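Local coordinates for protein pyridoxamine 5-phosphate-dependent dehydrase (Escherichia coli, PDB 3B8X) that removes the C3'-hydroxyl of GDP-4-keto-6-deoxy-D-mannose in a pyridoxal phosphate-dependent transamination-deoxygenation on the way to the O-antigen sugar L-colitose, at residues 41-46 / 263-268; 192-197 / 255-260; 280-285 / 383-388. The protein carries 1 engineered substitution. All coordinates share one frame; numbering follows the deposited sequence.

Contact 1: residues 41-46 / 263-268; sequences TQFAKT and EQLKKL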
ATOM      1  N   THR B  41      18.279  -6.232   7.583  1.00 14.67           N
ATOM      2  CA  THR B  41      19.535  -6.955   7.726  1.00 11.83           C
ATOM      3  C   THR B  41      19.321  -8.085   8.726  1.00  8.49           C
ATOM      4  O   THR B  41      19.640  -9.250   8.471  1.00 16.33           O
ATOM      5  CB  THR B  41      20.604  -5.994   8.242  1.00 41.33           C
ATOM      6  OG1 THR B  41      20.952  -5.087   7.190  1.00 16.84           O
ATOM      7  CG2 THR B  41      21.837  -6.748   8.736  1.00 36.94           C
ATOM      8  N   GLN B  42      18.702  -7.752   9.853  1.00  8.88           N
ATOM      9  CA  GLN B  42      18.440  -8.782  10.864  1.00 12.52           C
ATOM     10  C   GLN B  42      17.432  -9.829  10.367  1.00 17.72           C
ATOM     11  O   GLN B  42      17.524 -11.013  10.713  1.00 18.05           O
ATOM     12  CB  GLN B  42      17.952  -8.127  12.172  1.00 13.06           C
ATOM     13  CG  GLN B  42      18.688  -8.532  13.412  1.00 50.82           C
ATOM     14  CD  GLN B  42      20.063  -9.097  13.122  1.00 99.89           C
ATOM     15  OE1 GLN B  42      20.982  -8.372  12.706  1.00 49.47           O
ATOM     16  NE2 GLN B  42      20.218 -10.403  13.356  1.00 54.77           N
ATOM     17  N   PHE B  43      16.454  -9.372   9.590  1.00 13.63           N
ATOM     18  CA  PHE B  43      15.380 -10.221   9.079  1.00 10.43           C
ATOM     19  C   PHE B  43      15.984 -11.289   8.216  1.00 23.04           C
ATOM     20  O   PHE B  43      15.751 -12.461   8.500  1.00 13.89           O
ATOM     21  CB  PHE B  43      14.315  -9.395   8.363  1.00  8.26           C
ATOM     22  CG  PHE B  43      12.950 -10.083   8.245  1.00  9.93           C
ATOM     23  CD1 PHE B  43      11.928  -9.841   9.179  1.00 14.57           C
ATOM     24  CD2 PHE B  43      12.695 -10.986   7.203  1.00 13.58           C
ATOM     25  CE1 PHE B  43      10.670 -10.460   9.046  1.00 10.01           C
ATOM     26  CE2 PHE B  43      11.448 -11.663   7.093  1.00  4.57           C
ATOM     27  CZ  PHE B  43      10.444 -11.378   7.988  1.00  2.74           C
ATOM     28  N   ALA B  44      16.777 -10.891   7.215  1.00 15.69           N
ATOM     29  CA  ALA B  44      17.406 -11.826   6.266  1.00 11.86           C
ATOM     30  C   ALA B  44      18.215 -12.852   7.055  1.00  9.87           C
ATOM     31  O   ALA B  44      18.115 -14.056   6.837  1.00 29.84           O
ATOM     32  CB  ALA B  44      18.323 -11.081   5.311  1.00  9.88           C
ATOM     33  N   LYS B  45      18.984 -12.355   8.017  1.00 23.02           N
ATOM     34  CA  LYS B  45      19.793 -13.234   8.849  1.00 21.35           C
ATOM     35  C   LYS B  45      18.955 -14.251   9.617  1.00 15.22           C
ATOM     36  O   LYS B  45      19.299 -15.448   9.688  1.00 19.16           O
ATOM     37  CB  LYS B  45      20.606 -12.407   9.843  1.00 15.33           C
ATOM     38  CG  LYS B  45      21.459 -13.165  10.837  1.00 30.99           C
ATOM     39  CD  LYS B  45      22.709 -12.346  11.165  1.00 99.89           C
ATOM     40  CE  LYS B  45      22.996 -12.259  12.657  1.00 99.89           C
ATOM     41  NZ  LYS B  45      24.222 -11.441  12.907  1.00 99.89           N
ATOM     42  N   THR B  46      17.872 -13.760  10.218  1.00 10.94           N
ATOM     43  CA  THR B  46      17.020 -14.597  11.047  1.00  8.20           C
ATOM     44  C   THR B  46      16.523 -15.809  10.291  1.00 17.44           C
ATOM     45  O   THR B  46      16.574 -16.912  10.818  1.00 17.35           O
ATOM     46  CB  THR B  46      15.836 -13.819  11.603  1.00 11.60           C
ATOM     47  OG1 THR B  46      16.313 -12.761  12.434  1.00 19.82           O
ATOM     48  CG2 THR B  46      15.032 -14.731  12.428  1.00  5.69           C
ATOM     49  N   GLU B 263      13.272  -5.323  17.762  1.00 10.98           N
ATOM     50  CA  GLU B 263      13.112  -5.762  19.133  1.00  3.71           C
ATOM     51  C   GLU B 263      12.391  -7.077  19.047  1.00 25.69           C
ATOM     52  O   GLU B 263      12.766  -8.008  19.726  1.00 23.85           O
ATOM     53  CB  GLU B 263      12.296  -4.745  19.942  1.00  5.79           C
ATOM     54  CG  GLU B 263      13.029  -3.435  20.221  1.00 18.36           C
ATOM     55  CD  GLU B 263      14.478  -3.608  20.686  1.00 44.09           C
ATOM     56  OE1 GLU B 263      14.842  -4.640  21.302  1.00 15.94           O
ATOM     57  OE2 GLU B 263      15.266  -2.671  20.455  1.00 44.76           O
ATOM     58  N   GLN B 264      11.372  -7.136  18.192  1.00 18.17           N
ATOM     59  CA  GLN B 264      10.537  -8.335  18.004  1.00  8.31           C
ATOM     60  C   GLN B 264      11.352  -9.548  17.542  1.00 16.29           C
ATOM     61  O   GLN B 264      11.158 -10.648  18.040  1.00  9.67           O
ATOM     62  CB  GLN B 264       9.381  -8.029  17.029  1.00 19.28           C
ATOM     63  CG  GLN B 264       8.301  -7.085  17.587  1.00 14.58           C
ATOM     64  CD  GLN B 264       7.390  -7.729  18.622  1.00 13.76           C
ATOM     65  OE1 GLN B 264       6.394  -8.366  18.276  1.00  8.64           O
ATOM     66  NE2 GLN B 264       7.722  -7.554  19.909  1.00  9.28           N
ATOM     67  N   LEU B 265      12.260  -9.350  16.591  1.00  8.70           N
ATOM     68  CA  LEU B 265      13.093 -10.426  16.075  1.00 14.65           C
ATOM     69  C   LEU B 265      13.897 -11.060  17.218  1.00 16.19           C
ATOM     70  O   LEU B 265      14.150 -12.258  17.217  1.00 14.01           O
ATOM     71  CB  LEU B 265      14.030  -9.953  14.950  1.00 20.89           C
ATOM     72  CG  LEU B 265      13.348  -9.562  13.615  1.00 16.59           C
ATOM     73  CD1 LEU B 265      14.286  -9.129  12.524  1.00  7.37           C
ATOM     74  CD2 LEU B 265      12.542 -10.704  13.034  1.00 12.17           C
ATOM     75  N   LYS B 266      14.299 -10.271  18.205  1.00 16.62           N
ATOM     76  CA  LYS B 266      15.046 -10.901  19.267  1.00 13.77           C
ATOM     77  C   LYS B 266      14.182 -11.818  20.100  1.00 29.82           C
ATOM     78  O   LYS B 266      14.665 -12.822  20.637  1.00 13.41           O
ATOM     79  CB  LYS B 266      15.702  -9.869  20.147  1.00  9.66           C
ATOM     80  CG  LYS B 266      16.431  -8.828  19.345  1.00  9.62           C
ATOM     81  CD  LYS B 266      16.824  -7.700  20.254  1.00 13.28           C
ATOM     82  CE  LYS B 266      18.061  -7.006  19.762  1.00 19.23           C
ATOM     83  NZ  LYS B 266      18.418  -5.841  20.600  1.00 16.18           N
ATOM     84  N   LYS B 267      12.897 -11.501  20.207  1.00  9.21           N
ATOM     85  CA  LYS B 267      12.038 -12.322  21.049  1.00  8.81           C
ATOM     86  C   LYS B 267      11.473 -13.530  20.311  1.00 12.71           C
ATOM     87  O   LYS B 267      10.999 -14.484  20.930  1.00 16.63           O
ATOM     88  CB  LYS B 267      10.864 -11.481  21.566  1.00 17.92           C
ATOM     89  CG  LYS B 267      11.198 -10.557  22.765  1.00 23.56           C
ATOM     90  CD  LYS B 267      10.221  -9.396  22.849  1.00 13.36           C
ATOM     91  CE  LYS B 267      10.480  -8.437  24.019  1.00 13.05           C
ATOM     92  NZ  LYS B 267      10.532  -7.115  23.472  1.00 14.56           N
ATOM     93  N   LEU B 268      11.475 -13.459  18.985  1.00 10.75           N
ATOM     94  CA  LEU B 268      10.866 -14.520  18.180  1.00 17.22           C
ATOM     95  C   LEU B 268      11.090 -15.981  18.592  1.00 11.97           C
ATOM     96  O   LEU B 268      10.164 -16.800  18.630  1.00 10.72           O
ATOM     97  CB  LEU B 268      11.180 -14.298  16.702  1.00 11.06           C
ATOM     98  CG  LEU B 268      10.595 -15.315  15.742  1.00 22.81           C
ATOM     99  CD1 LEU B 268       9.125 -15.065  15.645  1.00 14.48           C
ATOM    100  CD2 LEU B 268      11.281 -15.114  14.413  1.00 15.74           C
TER
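The ring of Phe-43 meets Leu-265 obliquely: Leu-265 CD2 stands 4.0 Å from Phe-43 CD1, and the two side chains cross at about a right angle. Around the same ring, Phe-184 packs edge-to-face, Tyr-39 and Phe-47 meet it with tilted planes, and Cys-199 and Val-201 of strand 198-202 touch it. Its CG is anti to the backbone N (chi1 -159°), which carries the ring along the flank of helix 34-47, and Leu-265 CD1 packs against the backbone at its root, 3.7 Å from Phe-43 N and 3.8 Å from Gln-42 CB. This is helix-on-helix packing in the aspartate aminotransferase fold of the DegT/DnrJ/EryC1 family: helix 34-47 lies nearly parallel to the long helix 255-286, the axes of the two short segments 10.4 Å apart and crossing at 18°. Leu-265 carries most of the packing on its side, its CD1 branch, anti to CA (chi2 -179°), reaching across. Further along, Thr-46 CG2 touches Leu-268 CD2 at 4.3 Å. Thr-46 OG1 turns back into its own helix and bonds Gln-42 O at 2.7 Å, from above the carbonyl plane, so this oxygen receives both the hydroxyl and Thr-46 N.

Contact 2: residues 192-197 / 255-260; sequences IATMEG and EMSGAI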
ATOM      1  N   ILE B 192       4.975 -11.790  15.097  1.00 10.94           N
ATOM      2  CA  ILE B 192       5.616 -10.570  15.622  1.00 13.51           C
ATOM      3  C   ILE B 192       4.714  -9.431  15.166  1.00 23.70           C
ATOM      4  O   ILE B 192       3.928  -9.608  14.223  1.00  5.86           O
ATOM      5  CB  ILE B 192       7.087 -10.336  15.139  1.00 10.47           C
ATOM      6  CG1 ILE B 192       7.172 -10.059  13.632  1.00  5.68           C
ATOM      7  CG2 ILE B 192       7.944 -11.485  15.587  1.00 10.16           C
ATOM      8  CD1 ILE B 192       8.590  -9.575  13.170  1.00  4.64           C
ATOM      9  N   ALA B 193       4.814  -8.270  15.815  1.00 11.00           N
ATOM     10  CA  ALA B 193       3.909  -7.182  15.468  1.00  9.48           C
ATOM     11  C   ALA B 193       4.559  -5.817  15.461  1.00 13.35           C
ATOM     12  O   ALA B 193       5.207  -5.440  16.409  1.00  8.88           O
ATOM     13  CB  ALA B 193       2.733  -7.218  16.437  1.00  5.28           C
ATOM     14  N   THR B 194       4.402  -5.071  14.370  1.00  8.13           N
ATOM     15  CA  THR B 194       5.015  -3.759  14.233  1.00  7.79           C
ATOM     16  C   THR B 194       3.899  -2.774  13.861  1.00  9.87           C
ATOM     17  O   THR B 194       4.091  -1.855  13.073  1.00 11.30           O
ATOM     18  CB  THR B 194       6.051  -3.806  13.087  1.00 15.52           C
ATOM     19  OG1 THR B 194       5.396  -4.193  11.866  1.00  8.56           O
ATOM     20  CG2 THR B 194       7.087  -4.839  13.390  1.00  5.15           C
ATOM     21  N   MET B 195       2.725  -2.985  14.435  1.00  7.10           N
ATOM     22  CA  MET B 195       1.521  -2.202  14.124  1.00  9.23           C
ATOM     23  C   MET B 195       0.937  -2.747  12.803  1.00 27.26           C
ATOM     24  O   MET B 195      -0.112  -3.371  12.828  1.00  5.48           O
ATOM     25  CB  MET B 195       1.797  -0.680  14.135  1.00  3.66           C
ATOM     26  CG  MET B 195       2.420  -0.261  15.450  1.00 10.84           C
ATOM     27  SD  MET B 195       2.470   1.532  15.679  1.00 11.30           S
ATOM     28  CE  MET B 195       3.835   1.913  14.734  1.00 11.15           C
ATOM     29  N   GLU B 196       1.605  -2.525  11.667  1.00  5.82           N
ATOM     30  CA  GLU B 196       1.267  -3.162  10.407  1.00  5.57           C
ATOM     31  C   GLU B 196       2.686  -3.405   9.880  1.00 15.04           C
ATOM     32  O   GLU B 196       3.630  -2.726  10.322  1.00  6.51           O
ATOM     33  CB  GLU B 196       0.513  -2.215   9.451  1.00 11.75           C
ATOM     34  CG  GLU B 196      -0.929  -1.924   9.850  1.00 16.40           C
ATOM     35  CD  GLU B 196      -1.974  -2.785   9.180  1.00 15.73           C
ATOM     36  OE1 GLU B 196      -1.675  -3.784   8.481  1.00  9.59           O
ATOM     37  OE2 GLU B 196      -3.141  -2.467   9.392  1.00 14.88           O
ATOM     38  N   GLY B 197       2.859  -4.329   8.936  1.00  9.55           N
ATOM     39  CA  GLY B 197       4.192  -4.502   8.391  1.00  1.70           C
ATOM     40  C   GLY B 197       4.206  -5.786   7.568  1.00  1.00           C
ATOM     41  O   GLY B 197       3.473  -6.720   7.878  1.00  7.33           O
ATOM     42  N   GLU B 255       9.401   4.258   9.834  1.00 11.69           N
ATOM     43  CA  GLU B 255      10.624   3.994  10.591  1.00 10.69           C
ATOM     44  C   GLU B 255      10.346   3.326  11.967  1.00  8.11           C
ATOM     45  O   GLU B 255      11.125   2.511  12.487  1.00 14.21           O
ATOM     46  CB  GLU B 255      11.401   5.291  10.754  1.00 10.27           C
ATOM     47  CG  GLU B 255      12.716   5.040  11.353  1.00 23.59           C
ATOM     48  CD  GLU B 255      13.794   4.535  10.391  1.00 16.50           C
ATOM     49  OE1 GLU B 255      13.562   3.721   9.451  1.00 11.05           O
ATOM     50  OE2 GLU B 255      14.948   4.930  10.624  1.00 28.11           O
ATOM     51  N   MET B 256       9.204   3.670  12.565  1.00 10.79           N
ATOM     52  CA  MET B 256       8.827   3.099  13.835  1.00 16.62           C
ATOM     53  C   MET B 256       8.630   1.601  13.702  1.00 10.43           C
ATOM     54  O   MET B 256       8.982   0.845  14.619  1.00 11.58           O
ATOM     55  CB  MET B 256       7.519   3.722  14.318  1.00 11.78           C
ATOM     56  CG  MET B 256       7.734   5.017  15.072  1.00  9.70           C
ATOM     57  SD  MET B 256       6.056   5.528  15.397  1.00 16.35           S
ATOM     58  CE  MET B 256       6.218   7.157  16.093  1.00 15.75           C
ATOM     59  N   SER B 257       8.025   1.179  12.593  1.00  7.19           N
ATOM     60  CA  SER B 257       7.779  -0.241  12.414  1.00  7.74           C
ATOM     61  C   SER B 257       9.083  -1.035  12.371  1.00 11.87           C
ATOM     62  O   SER B 257       9.161  -2.146  12.872  1.00 13.60           O
ATOM     63  CB  SER B 257       6.938  -0.524  11.197  1.00  5.39           C
ATOM     64  OG  SER B 257       5.601  -0.142  11.466  1.00 14.11           O
ATOM     65  N   GLY B 258      10.090  -0.474  11.729  1.00  8.88           N
ATOM     66  CA  GLY B 258      11.389  -1.129  11.623  1.00  4.22           C
ATOM     67  C   GLY B 258      12.041  -1.176  13.021  1.00  4.88           C
ATOM     68  O   GLY B 258      12.593  -2.186  13.411  1.00  8.17           O
ATOM     69  N   ALA B 259      11.894  -0.131  13.820  1.00  8.00           N
ATOM     70  CA  ALA B 259      12.497  -0.133  15.145  1.00  8.88           C
ATOM     71  C   ALA B 259      11.869  -1.182  16.025  1.00 25.15           C
ATOM     72  O   ALA B 259      12.567  -1.938  16.700  1.00 12.30           O
ATOM     73  CB  ALA B 259      12.454   1.245  15.808  1.00 12.45           C
ATOM     74  N   ILE B 260      10.544  -1.211  16.009  1.00 11.50           N
ATOM     75  CA  ILE B 260       9.805  -2.145  16.809  1.00 11.25           C
ATOM     76  C   ILE B 260      10.232  -3.539  16.339  1.00  5.58           C
ATOM     77  O   ILE B 260      10.402  -4.473  17.162  1.00 15.63           O
ATOM     78  CB  ILE B 260       8.283  -2.001  16.568  1.00 12.75           C
ATOM     79  CG1 ILE B 260       7.757  -0.666  17.114  1.00  5.83           C
ATOM     80  CG2 ILE B 260       7.536  -3.177  17.156  1.00  7.78           C
ATOM     81  CD1 ILE B 260       6.434  -0.149  16.511  1.00  7.04           C
TER
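Thr-194 holds OG1 in the crowded position between its backbone N and carbonyl carbon (chi1 59°), where the hydroxyl bonds Glu-196 O at 2.8 Å, from above the carbonyl plane. This leaves CG2 to face the first turns of helix 255-286, 3.4 Å from Ser-257 O and 4.1 Å from Ile-260 CG2. Ser-257 places OG anti to its carbonyl carbon (chi1 -73°) and donates in the plane of the Thr-194 carbonyl, with OG and Thr-194 O 2.8 Å apart. Met-195, at the centre of a classic gamma turn, bends at its last torsion (chi3 -80°) so that CE turns to the helix, 3.8 Å from Ile-260 CD1 and 4.1 Å from Met-256 CB. Ile-260 divides its branches: CD1 meets this methyl, while CG2 lies 3.3 Å from Ala-193 O. The carboxylate of Glu-196 leads away to Arg-252 and Asn-250 of the second subunit, and Gly-197, which touches the bound cofactor-sugar adduct, has backbone angles that leave no room for a CB. In this fully buried contact Thr-194 O takes the Ser-257 hydroxyl and, weakly, Glu-196 N, so the turn's carbonyl is satisfied from both helix and loop just ahead of pocket residue Gly-197.

Contact 3: residues 280-285 / 383-388; sequences EYFLDK and DYLREV
Asp-383 OD1 is gripped by two side chains of helix 255-286, one firmly and one weakly. Tyr-281 OH donates to it at 2.5 Å, a very short bond, and Lys-285 NZ adds a weak hydrogen bond within a salt bridge at 3.3 Å. The carboxylate oxygen lies at the edge of the tyrosine ring, in its plane, and offers its syn lone pair, with ring and carboxylate planes 70° apart. The phenol bond and the nearby ammonium would tend to stabilise the anion, against the opposing effect of Asp-380, about 4 Å away between side chains; Asp-380 and Glu-377 bind Mg(2+) in another structure of this protein, with none on this chain here. Lys-285 bends at chi2 and chi3, its CG over one ring face of Tyr-281 near the rim; a water accepts from its NZ and donates to Asp-383 O. The end of helix 255-286 and the last helix, 379-388, their short segments at 25°, pack here beside the small antiparallel sheet of the C-terminal part of the aminotransferase fold. Leu-385 CD2 reaches the edge of the Phe-282 ring, 4.1 Å from its CE1, and Phe-306 of strand 305-310 stacks on that ring. Arg-386, bent at chi2, lays its guanidinium edge against Lys-285 O, NE 2.9 Å from it in a weak bond whose N-H...O angle is 127°. A second water bridges Lys-285 O and Arg-386 NH2.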
ATOM      1  N   GLU B 280       1.687 -28.394  21.907  1.00 12.78           N
ATOM      2  CA  GLU B 280       1.856 -29.737  22.412  1.00 15.73           C
ATOM      3  C   GLU B 280       0.741 -30.113  23.363  1.00 13.02           C
ATOM      4  O   GLU B 280       0.158 -31.191  23.268  1.00  7.99           O
ATOM      5  CB  GLU B 280       3.193 -29.838  23.125  1.00 23.10           C
ATOM      6  CG  GLU B 280       3.355 -31.042  24.015  1.00 16.55           C
ATOM      7  CD  GLU B 280       4.657 -30.935  24.769  1.00 99.89           C
ATOM      8  OE1 GLU B 280       4.722 -30.199  25.780  1.00 48.96           O
ATOM      9  OE2 GLU B 280       5.640 -31.528  24.289  1.00 36.80           O
ATOM     10  N   TYR B 281       0.423 -29.206  24.270  1.00 19.26           N
ATOM     11  CA  TYR B 281      -0.648 -29.433  25.226  1.00 23.41           C
ATOM     12  C   TYR B 281      -2.010 -29.536  24.515  1.00  7.46           C
ATOM     13  O   TYR B 281      -2.831 -30.434  24.748  1.00 14.73           O
ATOM     14  CB  TYR B 281      -0.633 -28.259  26.204  1.00 19.38           C
ATOM     15  CG  TYR B 281      -1.523 -28.492  27.383  1.00 23.75           C
ATOM     16  CD1 TYR B 281      -1.217 -29.505  28.278  1.00 22.57           C
ATOM     17  CD2 TYR B 281      -2.709 -27.768  27.563  1.00 14.81           C
ATOM     18  CE1 TYR B 281      -2.015 -29.758  29.365  1.00 34.09           C
ATOM     19  CE2 TYR B 281      -3.524 -28.030  28.627  1.00 14.12           C
ATOM     20  CZ  TYR B 281      -3.164 -29.031  29.540  1.00  8.59           C
ATOM     21  OH  TYR B 281      -3.957 -29.295  30.646  1.00 14.11           O
ATOM     22  N   PHE B 282      -2.222 -28.606  23.597  1.00  9.23           N
ATOM     23  CA  PHE B 282      -3.454 -28.599  22.792  1.00  5.66           C
ATOM     24  C   PHE B 282      -3.685 -29.974  22.116  1.00 22.49           C
ATOM     25  O   PHE B 282      -4.771 -30.575  22.228  1.00 15.39           O
ATOM     26  CB  PHE B 282      -3.325 -27.511  21.702  1.00 12.72           C
ATOM     27  CG  PHE B 282      -4.443 -27.529  20.682  1.00 11.92           C
ATOM     28  CD1 PHE B 282      -5.731 -27.139  21.043  1.00  9.31           C
ATOM     29  CD2 PHE B 282      -4.203 -27.974  19.385  1.00  6.10           C
ATOM     30  CE1 PHE B 282      -6.793 -27.182  20.102  1.00 10.57           C
ATOM     31  CE2 PHE B 282      -5.232 -28.042  18.438  1.00  7.07           C
ATOM     32  CZ  PHE B 282      -6.536 -27.663  18.798  1.00 23.93           C
ATOM     33  N   LEU B 283      -2.652 -30.465  21.422  1.00 17.77           N
ATOM     34  CA  LEU B 283      -2.746 -31.733  20.720  1.00 13.23           C
ATOM     35  C   LEU B 283      -3.007 -32.859  21.715  1.00 20.88           C
ATOM     36  O   LEU B 283      -3.815 -33.762  21.468  1.00 16.20           O
ATOM     37  CB  LEU B 283      -1.479 -32.020  19.904  1.00 11.43           C
ATOM     38  CG  LEU B 283      -1.315 -31.100  18.676  1.00 13.82           C
ATOM     39  CD1 LEU B 283       0.007 -31.305  17.912  1.00 26.88           C
ATOM     40  CD2 LEU B 283      -2.551 -31.090  17.713  1.00  2.74           C
ATOM     41  N   ASP B 284      -2.327 -32.807  22.848  1.00 22.51           N
ATOM     42  CA  ASP B 284      -2.506 -33.863  23.825  1.00 17.84           C
ATOM     43  C   ASP B 284      -3.938 -33.779  24.343  1.00 22.88           C
ATOM     44  O   ASP B 284      -4.619 -34.780  24.573  1.00 15.16           O
ATOM     45  CB  ASP B 284      -1.511 -33.696  24.963  1.00 20.00           C
ATOM     46  CG  ASP B 284      -1.939 -34.418  26.213  1.00 47.82           C
ATOM     47  OD1 ASP B 284      -2.219 -35.637  26.124  1.00 47.91           O
ATOM     48  OD2 ASP B 284      -2.010 -33.775  27.282  1.00 99.89           O
ATOM     49  N   LYS B 285      -4.440 -32.567  24.477  1.00 18.01           N
ATOM     50  CA  LYS B 285      -5.803 -32.442  24.958  1.00 11.08           C
ATOM     51  C   LYS B 285      -6.965 -32.750  23.996  1.00 19.88           C
ATOM     52  O   LYS B 285      -8.089 -33.058  24.434  1.00 12.85           O
ATOM     53  CB  LYS B 285      -5.982 -31.046  25.547  1.00 21.58           C
ATOM     54  CG  LYS B 285      -5.279 -30.896  26.844  1.00 26.50           C
ATOM     55  CD  LYS B 285      -6.355 -30.611  27.850  1.00 27.78           C
ATOM     56  CE  LYS B 285      -6.310 -31.564  29.006  1.00 75.44           C
ATOM     57  NZ  LYS B 285      -7.339 -31.090  29.965  1.00 38.88           N
ATOM     58  N   ASP B 383      -7.454 -25.889  28.612  1.00 11.81           N
ATOM     59  CA  ASP B 383      -8.271 -26.796  29.426  1.00 21.46           C
ATOM     60  C   ASP B 383      -9.704 -26.320  29.246  1.00 16.95           C
ATOM     61  O   ASP B 383     -10.688 -27.077  29.191  1.00 19.28           O
ATOM     62  CB  ASP B 383      -7.972 -26.568  30.915  1.00 25.63           C
ATOM     63  CG  ASP B 383      -6.630 -27.145  31.371  1.00 49.05           C
ATOM     64  OD1 ASP B 383      -6.137 -28.113  30.758  1.00 18.83           O
ATOM     65  OD2 ASP B 383      -6.082 -26.643  32.384  1.00 29.25           O
ATOM     66  N   TYR B 384      -9.826 -25.012  29.304  1.00 10.40           N
ATOM     67  CA  TYR B 384     -11.133 -24.393  29.256  1.00 13.79           C
ATOM     68  C   TYR B 384     -11.767 -24.731  27.916  1.00 17.54           C
ATOM     69  O   TYR B 384     -12.918 -25.186  27.827  1.00 12.50           O
ATOM     70  CB  TYR B 384     -10.952 -22.871  29.448  1.00 14.71           C
ATOM     71  CG  TYR B 384     -12.222 -22.053  29.505  1.00 20.48           C
ATOM     72  CD1 TYR B 384     -13.312 -22.443  30.291  1.00 25.37           C
ATOM     73  CD2 TYR B 384     -12.336 -20.874  28.757  1.00 99.89           C
ATOM     74  CE1 TYR B 384     -14.496 -21.666  30.328  1.00 24.96           C
ATOM     75  CE2 TYR B 384     -13.502 -20.104  28.784  1.00 99.89           C
ATOM     76  CZ  TYR B 384     -14.585 -20.502  29.567  1.00 99.89           C
ATOM     77  OH  TYR B 384     -15.746 -19.740  29.594  1.00 46.94           O
ATOM     78  N   LEU B 385     -10.995 -24.502  26.861  1.00 14.72           N
ATOM     79  CA  LEU B 385     -11.461 -24.758  25.504  1.00 19.48           C
ATOM     80  C   LEU B 385     -11.933 -26.206  25.355  1.00 11.04           C
ATOM     81  O   LEU B 385     -13.031 -26.452  24.825  1.00 15.73           O
ATOM     82  CB  LEU B 385     -10.344 -24.422  24.532  1.00 10.97           C
ATOM     83  CG  LEU B 385     -10.468 -24.843  23.072  1.00 11.17           C
ATOM     84  CD1 LEU B 385     -11.321 -23.833  22.344  1.00  8.21           C
ATOM     85  CD2 LEU B 385      -9.054 -24.762  22.550  1.00  5.20           C
ATOM     86  N   ARG B 386     -11.155 -27.138  25.923  1.00 14.41           N
ATOM     87  CA  ARG B 386     -11.507 -28.566  25.931  1.00  8.51           C
ATOM     88  C   ARG B 386     -12.813 -28.905  26.682  1.00 13.78           C
ATOM     89  O   ARG B 386     -13.589 -29.772  26.247  1.00 19.28           O
ATOM     90  CB  ARG B 386     -10.314 -29.422  26.356  1.00 12.68           C
ATOM     91  CG  ARG B 386     -10.480 -30.933  26.199  1.00 19.06           C
ATOM     92  CD  ARG B 386     -10.593 -31.405  24.766  1.00 17.66           C
ATOM     93  NE  ARG B 386     -10.955 -32.828  24.665  1.00 17.55           N
ATOM     94  CZ  ARG B 386     -12.197 -33.311  24.761  1.00 24.17           C
ATOM     95  NH1 ARG B 386     -13.234 -32.539  25.056  1.00 15.37           N
ATOM     96  NH2 ARG B 386     -12.409 -34.601  24.607  1.00 20.03           N
ATOM     97  N   GLU B 387     -13.089 -28.182  27.770  1.00  8.83           N
ATOM     98  CA  GLU B 387     -14.327 -28.334  28.524  0.50 19.34           C
ATOM     99  C   GLU B 387     -15.504 -27.756  27.729  1.00 35.49           C
ATOM    100  O   GLU B 387     -16.595 -28.276  27.719  1.00 12.66           O
ATOM    101  CB  GLU B 387     -14.219 -27.577  29.846  0.50 38.37           C
ATOM    102  CG  GLU B 387     -15.488 -27.617  30.677  0.50 67.40           C
ATOM    103  CD  GLU B 387     -15.740 -28.998  31.248  0.50 57.19           C
ATOM    104  OE1 GLU B 387     -14.768 -29.777  31.332  0.50 99.89           O
ATOM    105  OE2 GLU B 387     -16.900 -29.309  31.602  0.50 20.96           O
ATOM    106  N   VAL B 388     -15.285 -26.643  27.060  1.00 14.33           N
ATOM    107  CA  VAL B 388     -16.346 -26.019  26.261  1.00 18.31           C
ATOM    108  C   VAL B 388     -16.741 -26.873  25.041  1.00 29.78           C
ATOM    109  O   VAL B 388     -17.917 -26.978  24.687  1.00 27.90           O
ATOM    110  CB  VAL B 388     -15.857 -24.653  25.746  1.00 28.10           C
ATOM    111  CG1 VAL B 388     -16.869 -23.980  24.855  1.00 14.93           C
ATOM    112  CG2 VAL B 388     -15.450 -23.762  26.912  1.00 27.45           C
TER
HETATM  113  O   HOH W   1      -9.958 -29.577  30.139  1.00 17.37           O
HETATM  114  O   HOH W   2      -9.623 -35.744  23.850  1.00 23.51           O

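In the fold
All three contacts use the long helix 255-286, at successive positions along it. Contact 2 sits on its first turns and contact 1 on the next; their centres are 12 Å apart and they touch, Gln-264 OE1 lying 2.9 Å from Ala-193 N in a probable hydrogen bond, while Ile-192 packs on Leu-265 and Leu-268. Both are buried. Contact 1 is apolar between its helices, whereas contact 2 adds a hydroxyl-to-carbonyl bond at the ligand pocket, of which Gly-197 is part, and next to the second subunit. Contact 3 lies near the far end of the helix, about 31 Å from contact 1 between centres; partly buried, it relies on charges, a phenol and waters above a small apolar base.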